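Local coordinates for protein mirolysin (Tannerella forsythia, PDB 6R7V) that probably hydrolyses peptide bonds as a zinc-dependent metallopeptidase of the pappalysin family of metzincins, captured here as its latent zymogen, at residues G260-D268 with M275-V283; D162-P170 with N178-Y186. The protein carries 1 engineered substitution. All coordinates share one frame; numbering follows the deposited sequence. Where two conformers were deposited one is given.

Contact 1: G260-D268 with M275-V283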
loop_
_atom_site.group_PDB
_atom_site.type_symbol
_atom_site.label_atom_id
_atom_site.label_comp_id
_atom_site.label_asym_id
_atom_site.label_seq_id
_atom_site.Cartn_x
_atom_site.Cartn_y
_atom_site.Cartn_z
ATOM N N GLY A 260 11.245 -1.263 22.237
ATOM C CA GLY A 260 9.804 -1.025 22.176
ATOM C C GLY A 260 9.158 -1.334 20.837
ATOM O O GLY A 260 9.567 -2.252 20.122
ATOM N N VAL A 261 8.119 -0.569 20.496
ATOM C CA VAL A 261 7.357 -0.810 19.276
ATOM C C VAL A 261 7.870 0.024 18.111
ATOM O O VAL A 261 8.398 1.115 18.266
ATOM C CB VAL A 261 5.843 -0.642 19.516
ATOM C CG1 VAL A 261 5.347 -1.585 20.629
ATOM C CG2 VAL A 261 5.459 0.811 19.812
ATOM N N MET A 262 7.736 -0.530 16.917
ATOM C CA MET A 262 8.281 0.085 15.706
ATOM C C MET A 262 7.279 1.077 15.102
ATOM O O MET A 262 6.688 0.854 14.027
ATOM C CB MET A 262 8.627 -1.033 14.720
ATOM C CG MET A 262 9.681 -0.669 13.778
ATOM S SD MET A 262 9.952 -2.089 12.695
ATOM C CE MET A 262 11.252 -2.962 13.525
ATOM N N PHE A 263 7.079 2.196 15.808
ATOM C CA PHE A 263 6.072 3.182 15.392
ATOM C C PHE A 263 6.455 3.909 14.113
ATOM O O PHE A 263 5.595 4.559 13.524
ATOM C CB PHE A 263 5.808 4.192 16.512
ATOM C CG PHE A 263 7.013 4.991 16.931
ATOM C CD1 PHE A 263 7.429 6.097 16.193
ATOM C CD2 PHE A 263 7.749 4.627 18.053
ATOM C CE1 PHE A 263 8.544 6.835 16.581
ATOM C CE2 PHE A 263 8.857 5.368 18.443
ATOM C CZ PHE A 263 9.258 6.457 17.700
ATOM N N MET A 264 7.721 3.786 13.678
ATOM C CA MET A 264 8.219 4.415 12.444
ATOM C C MET A 264 8.115 3.454 11.228
ATOM O O MET A 264 8.604 3.764 10.142
ATOM C CB MET A 264 9.641 4.984 12.622
ATOM C CG MET A 264 10.785 3.985 12.802
ATOM S SD MET A 264 10.703 2.842 14.205
ATOM C CE MET A 264 10.696 3.995 15.576
ATOM N N ASN A 265 7.487 2.308 11.437
ATOM C CA ASN A 265 7.181 1.375 10.344
ATOM C C ASN A 265 6.106 1.984 9.474
ATOM O O ASN A 265 5.155 2.580 9.992
ATOM C CB ASN A 265 6.706 0.054 10.923
ATOM C CG ASN A 265 6.682 -1.041 9.875
ATOM O OD1 ASN A 265 5.704 -1.196 9.150
ATOM N ND2 ASN A 265 7.787 -1.775 9.744
ATOM N N TYR A 266 6.204 1.803 8.140
ATOM C CA TYR A 266 5.164 2.360 7.267
ATOM C C TYR A 266 3.777 1.798 7.522
ATOM O O TYR A 266 2.790 2.447 7.130
ATOM C CB TYR A 266 5.513 2.094 5.793
ATOM C CG TYR A 266 6.838 2.702 5.357
ATOM C CD1 TYR A 266 7.082 4.060 5.489
ATOM C CD2 TYR A 266 7.857 1.909 4.843
ATOM C CE1 TYR A 266 8.316 4.614 5.156
ATOM C CE2 TYR A 266 9.083 2.461 4.464
ATOM C CZ TYR A 266 9.308 3.806 4.638
ATOM O OH TYR A 266 10.516 4.347 4.287
ATOM N N MET A 267 3.667 0.624 8.156
ATOM C CA MET A 267 2.375 0.005 8.393
ATOM C C MET A 267 1.757 0.402 9.735
ATOM O O MET A 267 0.788 -0.217 10.164
ATOM C CB MET A 267 2.486 -1.522 8.277
ATOM C CG MET A 267 2.978 -1.971 6.878
ATOM S SD MET A 267 2.207 -1.139 5.436
ATOM C CE MET A 267 0.475 -1.659 5.641
ATOM N N ASP A 268 2.270 1.478 10.349
ATOM C CA ASP A 268 1.621 2.055 11.527
ATOM C C ASP A 268 0.749 3.233 11.027
ATOM O O ASP A 268 0.531 3.372 9.816
ATOM C CB ASP A 268 2.658 2.473 12.614
ATOM C CG ASP A 268 2.099 2.432 14.042
ATOM O OD1 ASP A 268 0.876 2.613 14.210
ATOM O OD2 ASP A 268 2.874 2.200 14.973
ATOM N N MET A 275 7.830 8.194 9.680
ATOM C CA MET A 275 8.003 6.845 9.171
ATOM C C MET A 275 9.290 6.730 8.394
ATOM O O MET A 275 9.696 7.680 7.710
ATOM C CB MET A 275 6.872 6.459 8.235
ATOM C CG MET A 275 5.559 6.415 8.905
ATOM S SD MET A 275 4.258 6.052 7.694
ATOM C CE MET A 275 3.046 5.336 8.849
ATOM N N ASN A 276 9.909 5.549 8.406
ATOM C CA ASN A 276 11.154 5.444 7.653
ATOM C C ASN A 276 11.635 4.002 7.410
ATOM O O ASN A 276 12.759 3.844 6.929
ATOM C CB ASN A 276 12.288 6.265 8.325
ATOM C CG ASN A 276 12.365 5.975 9.799
ATOM O OD1 ASN A 276 12.538 4.827 10.196
ATOM N ND2 ASN A 276 12.189 7.002 10.642
ATOM N N LEU A 277 10.793 2.962 7.656
ATOM C CA LEU A 277 11.247 1.624 7.277
ATOM C C LEU A 277 10.144 0.632 7.075
ATOM O O LEU A 277 9.029 0.730 7.639
ATOM C CB LEU A 277 12.270 0.990 8.283
ATOM C CG LEU A 277 11.667 0.272 9.506
ATOM C CD1 LEU A 277 12.716 -0.634 10.177
ATOM C CD2 LEU A 277 11.138 1.255 10.545
ATOM N N PHE A 278 10.504 -0.369 6.234
ATOM C CA PHE A 278 9.919 -1.695 6.218
ATOM C C PHE A 278 10.924 -2.601 6.867
ATOM O O PHE A 278 12.122 -2.307 6.787
ATOM C CB PHE A 278 9.634 -2.235 4.804
ATOM C CG PHE A 278 8.472 -1.606 4.064
ATOM C CD1 PHE A 278 7.157 -1.792 4.498
ATOM C CD2 PHE A 278 8.690 -0.912 2.875
ATOM C CE1 PHE A 278 6.088 -1.271 3.764
ATOM C CE2 PHE A 278 7.621 -0.379 2.153
ATOM C CZ PHE A 278 6.334 -0.538 2.622
ATOM N N THR A 279 10.493 -3.719 7.416
ATOM C CA THR A 279 11.470 -4.679 7.924
ATOM C C THR A 279 11.848 -5.713 6.858
ATOM O O THR A 279 11.139 -5.883 5.849
ATOM C CB THR A 279 10.941 -5.436 9.135
ATOM O OG1 THR A 279 9.881 -6.319 8.747
ATOM C CG2 THR A 279 10.527 -4.555 10.265
ATOM N N LYS A 280 12.914 -6.484 7.119
ATOM C CA LYS A 280 13.264 -7.593 6.221
ATOM C C LYS A 280 12.105 -8.608 6.115
ATOM O O LYS A 280 11.864 -9.153 5.037
ATOM C CB LYS A 280 14.518 -8.300 6.724
ATOM C CG LYS A 280 15.759 -7.408 6.607
ATOM C CD LYS A 280 16.958 -8.022 7.321
ATOM C CE LYS A 280 18.165 -7.123 7.223
ATOM N NZ LYS A 280 19.296 -7.660 8.035
ATOM N N GLY A 281 11.431 -8.889 7.234
ATOM C CA GLY A 281 10.309 -9.824 7.205
ATOM C C GLY A 281 9.149 -9.336 6.359
ATOM O O GLY A 281 8.489 -10.131 5.669
ATOM N N GLN A 282 8.860 -8.016 6.420
ATOM C CA GLN A 282 7.809 -7.457 5.568
ATOM C C GLN A 282 8.226 -7.553 4.103
ATOM O O GLN A 282 7.407 -7.935 3.287
ATOM C CB GLN A 282 7.530 -5.998 5.958
ATOM C CG GLN A 282 6.793 -5.857 7.296
ATOM C CD GLN A 282 6.740 -4.409 7.722
ATOM O OE1 GLN A 282 7.718 -3.661 7.584
ATOM N NE2 GLN A 282 5.563 -3.971 8.209
ATOM N N VAL A 283 9.497 -7.238 3.782
ATOM C CA VAL A 283 10.018 -7.386 2.416
ATOM C C VAL A 283 9.812 -8.825 1.892
ATOM O O VAL A 283 9.410 -9.008 0.734
ATOM C CB VAL A 283 11.518 -7.009 2.378
ATOM C CG1 VAL A 283 12.188 -7.532 1.105
ATOM C CG2 VAL A 283 11.654 -5.502 2.500
#
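Asn265 and Gln282 trade hydrogen bonds through their amides: Asn265 ND2 gives to Gln282 OE1 and Gln282 NE2 gives back to Asn265 OD1, each at 2.9 Å. The planes are twisted 49° apart; each N-H stays within its own amide plane but meets the partner oxygen from a tilted direction. Both oxygens take a second donor. Met267 N reaches Asn265 OD1 from the opposite face to NE2, making an Asx turn, while Thr279 N gives to Gln282 OE1 and Thr279 OG1, also hydrogen-bonded to Asp234 OD1, accepts from Gln282 N, a capping box at the start of helix 280-288. An amide, donor and acceptor at once, suits both places.

Backbone bonds are few. Met264 O receives Asn276 N at 2.8 Å, and Tyr266 N gives to Leu277 O, flanking a single bridge between Asn265 and Leu277.

The type I turn from Asn265 to Asp268 fits the Met-turn of metzincins, a methionine-bearing turn beside the zinc site: Met267 packs on the zinc ligand His211, and Tyr266 O bonds to ND1 of the ligand His207.

Aromatic, sulfur and other apolar contacts complete the interface. Tyr266 meets Phe278 edge-to-face, its CD2 over the ring centre, with centroids 4.7 Å apart and planes at 68°. One Tyr266 face lies over Leu277 N. Met275, extended beyond CG, runs past the Tyr266 edge in a Met-aromatic contact, and its CE ends 3.3 Å from Asp268 O. Met264 instead bends at chi2 and chi3; its CG touches Leu277 CD2 at 3.6 Å, and Met262 SD rests 3.5 Å from Thr279 CG2.

Contact 2: D162-P170 with N178-Y186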
loop_
_atom_site.group_PDB
_atom_site.type_symbol
_atom_site.label_atom_id
_atom_site.label_comp_id
_atom_site.label_asym_id
_atom_site.label_seq_id
_atom_site.Cartn_x
_atom_site.Cartn_y
_atom_site.Cartn_z
ATOM N N ASP A 162 -12.390 12.346 6.359
ATOM C CA ASP A 162 -11.788 11.369 7.244
ATOM C C ASP A 162 -10.723 10.479 6.569
ATOM O O ASP A 162 -9.552 10.588 6.921
ATOM C CB ASP A 162 -12.903 10.512 7.891
ATOM C CG ASP A 162 -14.007 11.326 8.560
ATOM O OD1 ASP A 162 -13.687 12.358 9.194
ATOM O OD2 ASP A 162 -15.190 10.931 8.451
ATOM N N LEU A 163 -11.123 9.641 5.603
ATOM C CA LEU A 163 -10.333 8.587 4.964
ATOM C C LEU A 163 -9.139 9.076 4.103
ATOM O O LEU A 163 -9.317 9.868 3.179
ATOM C CB LEU A 163 -11.282 7.740 4.112
ATOM C CG LEU A 163 -10.741 6.438 3.521
ATOM C CD1 LEU A 163 -10.314 5.475 4.608
ATOM C CD2 LEU A 163 -11.804 5.770 2.667
ATOM N N LEU A 164 -7.937 8.550 4.381
ATOM C CA LEU A 164 -6.739 8.916 3.608
ATOM C C LEU A 164 -6.512 7.997 2.413
ATOM O O LEU A 164 -5.926 8.428 1.412
ATOM C CB LEU A 164 -5.462 8.891 4.475
ATOM C CG LEU A 164 -5.396 9.831 5.694
ATOM C CD1 LEU A 164 -4.045 9.740 6.336
ATOM C CD2 LEU A 164 -5.685 11.263 5.334
ATOM N N GLY A 165 -6.888 6.732 2.544
ATOM C CA GLY A 165 -6.650 5.782 1.469
ATOM C C GLY A 165 -7.107 4.396 1.846
ATOM O O GLY A 165 -7.424 4.134 3.019
ATOM N N TYR A 166 -7.146 3.502 0.854
ATOM C CA TYR A 166 -7.456 2.101 1.098
ATOM C C TYR A 166 -6.903 1.241 -0.029
ATOM O O TYR A 166 -6.687 1.717 -1.147
ATOM C CB TYR A 166 -8.955 1.858 1.312
ATOM C CG TYR A 166 -9.841 2.032 0.101
ATOM C CD1 TYR A 166 -10.230 0.936 -0.666
ATOM C CD2 TYR A 166 -10.388 3.276 -0.213
ATOM C CE1 TYR A 166 -11.092 1.082 -1.750
ATOM C CE2 TYR A 166 -11.268 3.428 -1.279
ATOM C CZ TYR A 166 -11.638 2.322 -2.028
ATOM O OH TYR A 166 -12.490 2.467 -3.095
ATOM N N ALA A 167 -6.667 -0.029 0.267
ATOM C CA ALA A 167 -6.125 -0.970 -0.696
ATOM C C ALA A 167 -6.952 -2.214 -0.722
ATOM O O ALA A 167 -7.592 -2.550 0.279
ATOM C CB ALA A 167 -4.698 -1.332 -0.292
ATOM N N GLN A 168 -6.827 -2.979 -1.796
ATOM C CA GLN A 168 -7.435 -4.288 -1.858
ATOM C C GLN A 168 -6.315 -5.316 -1.622
ATOM O O GLN A 168 -5.263 -5.232 -2.247
ATOM C CB GLN A 168 -8.165 -4.521 -3.202
ATOM C CG GLN A 168 -8.953 -5.826 -3.153
ATOM C CD GLN A 168 -9.808 -6.014 -4.371
ATOM O OE1 GLN A 168 -10.836 -5.378 -4.512
ATOM N NE2 GLN A 168 -9.392 -6.893 -5.259
ATOM N N PHE A 169 -6.540 -6.297 -0.735
ATOM C CA PHE A 169 -5.517 -7.284 -0.417
ATOM C C PHE A 169 -5.409 -8.387 -1.470
ATOM O O PHE A 169 -6.424 -8.723 -2.099
ATOM C CB PHE A 169 -5.853 -7.941 0.932
ATOM C CG PHE A 169 -5.630 -7.062 2.133
ATOM C CD1 PHE A 169 -6.697 -6.423 2.753
ATOM C CD2 PHE A 169 -4.358 -6.878 2.649
ATOM C CE1 PHE A 169 -6.484 -5.555 3.830
ATOM C CE2 PHE A 169 -4.150 -6.051 3.762
ATOM C CZ PHE A 169 -5.216 -5.411 4.356
ATOM N N PRO A 170 -4.231 -9.052 -1.583
ATOM C CA PRO A 170 -4.076 -10.114 -2.587
ATOM C C PRO A 170 -5.029 -11.292 -2.433
ATOM O O PRO A 170 -5.357 -11.912 -3.455
ATOM C CB PRO A 170 -2.642 -10.602 -2.365
ATOM C CG PRO A 170 -1.920 -9.419 -1.789
ATOM C CD PRO A 170 -2.933 -8.690 -0.965
ATOM N N ASN A 178 -11.224 -6.920 -10.856
ATOM C CA ASN A 178 -11.384 -5.590 -11.449
ATOM C C ASN A 178 -11.325 -4.441 -10.430
ATOM O O ASN A 178 -11.265 -3.267 -10.856
ATOM C CB ASN A 178 -12.689 -5.490 -12.258
ATOM C CG ASN A 178 -13.056 -6.696 -13.084
ATOM O OD1 ASN A 178 -12.345 -7.086 -14.006
ATOM N ND2 ASN A 178 -14.200 -7.294 -12.782
ATOM N N THR A 179 -11.264 -4.728 -9.121
ATOM C CA THR A 179 -11.135 -3.653 -8.113
ATOM C C THR A 179 -9.787 -3.745 -7.381
ATOM O O THR A 179 -9.540 -2.973 -6.441
ATOM C CB THR A 179 -12.310 -3.703 -7.138
ATOM O OG1 THR A 179 -12.469 -5.027 -6.618
ATOM C CG2 THR A 179 -13.586 -3.223 -7.764
ATOM N N ASP A 180 -8.868 -4.588 -7.887
ATOM C CA ASP A 180 -7.550 -4.692 -7.298
ATOM C C ASP A 180 -6.755 -3.401 -7.532
ATOM O O ASP A 180 -6.835 -2.793 -8.610
ATOM C CB ASP A 180 -6.783 -5.907 -7.845
ATOM C CG ASP A 180 -5.424 -6.072 -7.185
ATOM O OD1 ASP A 180 -5.372 -6.126 -5.934
ATOM O OD2 ASP A 180 -4.428 -6.072 -7.905
ATOM N N GLY A 181 -6.063 -2.934 -6.495
ATOM C CA GLY A 181 -5.301 -1.703 -6.573
ATOM C C GLY A 181 -5.448 -0.894 -5.320
ATOM O O GLY A 181 -5.835 -1.434 -4.254
ATOM N N VAL A 182 -5.098 0.412 -5.432
ATOM C CA VAL A 182 -5.119 1.283 -4.254
ATOM C C VAL A 182 -5.742 2.616 -4.591
ATOM O O VAL A 182 -5.727 3.065 -5.754
ATOM C CB VAL A 182 -3.735 1.472 -3.564
ATOM C CG1 VAL A 182 -3.080 0.127 -3.218
ATOM C CG2 VAL A 182 -2.791 2.329 -4.397
ATOM N N VAL A 183 -6.388 3.218 -3.577
ATOM C CA VAL A 183 -7.090 4.500 -3.731
ATOM C C VAL A 183 -6.501 5.449 -2.702
ATOM O O VAL A 183 -6.416 5.093 -1.505
ATOM C CB VAL A 183 -8.618 4.342 -3.524
ATOM C CG1 VAL A 183 -9.335 5.665 -3.767
ATOM C CG2 VAL A 183 -9.212 3.264 -4.443
ATOM N N ILE A 184 -6.108 6.665 -3.145
ATOM C CA ILE A 184 -5.511 7.640 -2.252
ATOM C C ILE A 184 -6.264 8.959 -2.304
ATOM O O ILE A 184 -6.597 9.436 -3.393
ATOM C CB ILE A 184 -4.002 7.868 -2.594
ATOM C CG1 ILE A 184 -3.164 6.553 -2.745
ATOM C CG2 ILE A 184 -3.324 8.800 -1.518
ATOM C CD1 ILE A 184 -3.057 5.738 -1.371
ATOM N N HIS A 185 -6.424 9.616 -1.148
ATOM C CA HIS A 185 -7.058 10.941 -1.113
ATOM C C HIS A 185 -6.151 11.910 -1.834
ATOM O O HIS A 185 -4.947 11.939 -1.569
ATOM C CB HIS A 185 -7.218 11.352 0.353
ATOM C CG HIS A 185 -8.134 12.509 0.577
ATOM N ND1 HIS A 185 -7.907 13.736 -0.007
ATOM C CD2 HIS A 185 -9.298 12.555 1.263
ATOM C CE1 HIS A 185 -8.921 14.506 0.369
ATOM N NE2 HIS A 185 -9.798 13.838 1.111
ATOM N N TYR A 186 -6.712 12.738 -2.707
ATOM C CA TYR A 186 -5.933 13.691 -3.512
ATOM C C TYR A 186 -5.103 14.648 -2.667
ATOM O O TYR A 186 -4.078 15.125 -3.154
ATOM C CB TYR A 186 -6.859 14.468 -4.463
ATOM C CG TYR A 186 -7.647 15.591 -3.823
ATOM C CD1 TYR A 186 -8.835 15.340 -3.133
ATOM C CD2 TYR A 186 -7.205 16.910 -3.897
ATOM C CE1 TYR A 186 -9.544 16.367 -2.508
ATOM C CE2 TYR A 186 -7.900 17.940 -3.271
ATOM C CZ TYR A 186 -9.077 17.666 -2.592
ATOM O OH TYR A 186 -9.792 18.689 -2.017
HETATM O O HOH W 1 -8.273 -0.292 -3.235
HETATM O O HOH W 2 -6.826 -8.073 -4.805
#
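Tyr166 and Val183 leave the same face of the sheet together, with the valine under the ring. Val183 CG2 sits over the phenol in a CH-pi contact, 4.0 Å from the ring centroid and 27° off its normal. A chi1 of 69° leans the Tyr166 ring across toward the neighbouring strand, and its hydroxyl bonds to Asp133. Beta-branched Val183 suits the place, since it presents both CB and CG2 to one ring face.

The other face carries Ala167 beside Val182, CB to CG1 at 3.6 Å, together with Ile184. These small and branched groups face helix 203-212, where Ala167 meets the zinc ligand His211. Gly165, opposite Ile184, has to be small, because a CB there would clash with Val183 O.

The strands 165-167 and 182-185 run antiparallel, with Tyr166 and Val183 as the hydrogen-bonded pair, N to O at 2.9 Å in both directions. Strand 165-167 resembles the upper-rim strand of the metzincin cleft; its Gly165 bonds to Gly7, next to the zinc ligand Cys6, consistent with a cysteine switch that keeps the zymogen latent.

Gln168 reaches across to residues 178-186, CG anti to the backbone N (chi1 -172°) and the chain extended. Its OE1 accepts from Thr179 OG1 at 2.7 Å, in the carbonyl plane on a lone pair. Its NE2 gives to a water, 2.9 Å away, that also bonds to Phe169 O and Asp180 OD1; Asp180 OD2 is salt-bridged to Arg297. At the far end His185 turns its ring edge to the first segment, CD2 lying 3.3 Å from Leu163 O.

Following the chain from the N terminus, contact 2 comes first: residues 162-170 and 178-186 close a short loop that holds strand 165-167 at the end of the mixed sheet. The chain then passes through helix 203-212, with the zinc ligands His207 and His211, on to His217 and the calcium-binding loops, before contact 1 closes a second short loop between 260-268 and 275-283, at the start of helix 280-288. The contacts stand in series, neither nested nor crossed. Their centres are 20 Å apart, their nearest atoms about 7 Å. His211 lies between them along the chain and is touched by both; the sheet edge and the probable Met-turn approach the zinc site without touching each other.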